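Local coordinates for protein COMB10 (PDB 2BHV) that probably serves as a core subunit of the Com type IV secretion system of Helicobacter pylori, through its periplasmic VirB10-like domain, at residues Ile53-Ser58 and Ile216-Arg221. Numbering follows the deposited sequence.
Sequences ITPISS and IREGSR
Ile56 and Ile216 face each other as an antiparallel hydrogen-bonded pair, their backbones joined both ways: Ile56 N to Ile216 O and Ile216 N to Ile56 O, each 2.9 Å and nearly straight (172° and 174°). Their side chains leave on the same face of this small sheet and meet at the branch carbons, CB to CB at 4.2 Å. Both touch Leu103 of strand 103-111; Ile56 also reaches Val64 and Tyr92, so this buried half packs against the main sheet. Ile216 also packs on Ile196 of the second subunit.

Towards Ile53 the contact opens to solvent. The bent Glu218 chain lies beside the Pro55 ring and points the same way, OE1 3.8 Å from Pro55 CB, while Glu218 CB sits by Ile53 O. Glu218 and Gly219 form the corner of a type II turn from Arg217 to Ser220; Arg217 O accepts from Ser220 N and, at 2.6 Å, from Ser220 OG. Gly219 and Ser220 bond through their backbones to Leu52. Between the two segments, backbone polarity is thus paired at the buried end, whereas the exposed end has only packing contacts, the Glu218 carboxylate lying against proline carbons rather than a charged partner.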
# COMPACT_ATOMS: atom_id res chain seq x y z
N ILE A 53 -8.02 -20.89 -20.95
CA ILE A 53 -7.29 -22.15 -21.11
C ILE A 53 -5.85 -21.93 -20.65
O ILE A 53 -5.22 -22.84 -20.14
CB ILE A 53 -7.32 -22.64 -22.58
CG1 ILE A 53 -8.75 -23.03 -22.96
CG2 ILE A 53 -6.39 -23.82 -22.79
CD1 ILE A 53 -9.00 -22.99 -24.46
N THR A 54 -5.37 -20.71 -20.82
CA THR A 54 -4.00 -20.33 -20.51
C THR A 54 -4.01 -19.34 -19.35
O THR A 54 -4.88 -18.49 -19.30
CB THR A 54 -3.37 -19.66 -21.74
OG1 THR A 54 -3.02 -20.68 -22.68
CG2 THR A 54 -2.14 -18.82 -21.39
N PRO A 55 -3.05 -19.45 -18.41
CA PRO A 55 -3.01 -18.46 -17.32
C PRO A 55 -2.45 -17.11 -17.77
O PRO A 55 -1.81 -17.01 -18.81
CB PRO A 55 -2.06 -19.11 -16.30
CG PRO A 55 -1.19 -19.97 -17.10
CD PRO A 55 -1.99 -20.46 -18.27
N ILE A 56 -2.72 -16.08 -16.97
CA ILE A 56 -2.14 -14.75 -17.14
C ILE A 56 -1.30 -14.40 -15.92
O ILE A 56 -1.85 -14.09 -14.85
CB ILE A 56 -3.25 -13.69 -17.26
CG1 ILE A 56 -4.13 -13.94 -18.48
CG2 ILE A 56 -2.66 -12.28 -17.31
CD1 ILE A 56 -5.29 -12.96 -18.62
N SER A 57 0.03 -14.45 -16.07
CA SER A 57 0.96 -14.04 -14.99
C SER A 57 1.30 -12.53 -15.05
O SER A 57 1.33 -11.95 -16.13
CB SER A 57 2.25 -14.84 -15.07
OG SER A 57 2.90 -14.60 -16.31
N SER A 58 1.54 -11.91 -13.89
CA SER A 58 1.73 -10.43 -13.84
C SER A 58 3.18 -9.96 -14.08
O SER A 58 3.40 -8.76 -14.27
CB SER A 58 1.17 -9.81 -12.55
OG SER A 58 2.07 -9.93 -11.46
N ILE A 216 -3.66 -14.83 -12.77
CA ILE A 216 -5.02 -15.22 -13.02
C ILE A 216 -4.97 -16.62 -13.64
O ILE A 216 -4.57 -16.79 -14.79
CB ILE A 216 -5.71 -14.20 -13.92
CG1 ILE A 216 -5.80 -12.86 -13.17
CG2 ILE A 216 -7.11 -14.68 -14.29
CD1 ILE A 216 -6.12 -11.68 -14.03
N ARG A 217 -5.32 -17.63 -12.84
CA ARG A 217 -5.15 -19.04 -13.23
C ARG A 217 -6.03 -19.43 -14.40
O ARG A 217 -7.11 -18.89 -14.61
CB ARG A 217 -5.45 -19.97 -12.06
CG ARG A 217 -4.24 -20.37 -11.20
CD ARG A 217 -3.96 -19.30 -10.13
NE ARG A 217 -3.36 -19.86 -8.91
CZ ARG A 217 -4.02 -20.12 -7.77
NH1 ARG A 217 -5.34 -19.90 -7.67
NH2 ARG A 217 -3.35 -20.61 -6.73
N GLU A 218 -5.58 -20.41 -15.17
CA GLU A 218 -6.44 -21.02 -16.17
C GLU A 218 -7.68 -21.60 -15.48
O GLU A 218 -7.62 -22.03 -14.34
CB GLU A 218 -5.66 -22.09 -16.96
CG GLU A 218 -5.35 -23.38 -16.20
CD GLU A 218 -4.12 -23.31 -15.32
OE1 GLU A 218 -3.69 -22.20 -14.90
OE2 GLU A 218 -3.56 -24.38 -15.02
N GLY A 219 -8.81 -21.60 -16.18
CA GLY A 219 -10.07 -22.00 -15.59
C GLY A 219 -10.85 -20.81 -15.08
O GLY A 219 -12.03 -20.91 -14.73
N SER A 220 -10.18 -19.66 -15.02
CA SER A 220 -10.83 -18.43 -14.66
C SER A 220 -11.92 -18.16 -15.66
O SER A 220 -11.76 -18.41 -16.85
CB SER A 220 -9.84 -17.28 -14.64
OG SER A 220 -8.97 -17.37 -13.53
N ARG A 221 -13.04 -17.64 -15.16
CA ARG A 221 -14.21 -17.39 -15.96
C ARG A 221 -14.35 -15.91 -16.24
O ARG A 221 -14.19 -15.07 -15.35
CB ARG A 221 -15.43 -17.89 -15.21
CG ARG A 221 -16.42 -18.67 -16.06
CD ARG A 221 -16.06 -20.11 -16.08
NE ARG A 221 -17.15 -20.96 -16.54
CZ ARG A 221 -17.63 -22.00 -15.86
NH1 ARG A 221 -17.15 -22.33 -14.67
NH2 ARG A 221 -18.61 -22.73 -16.38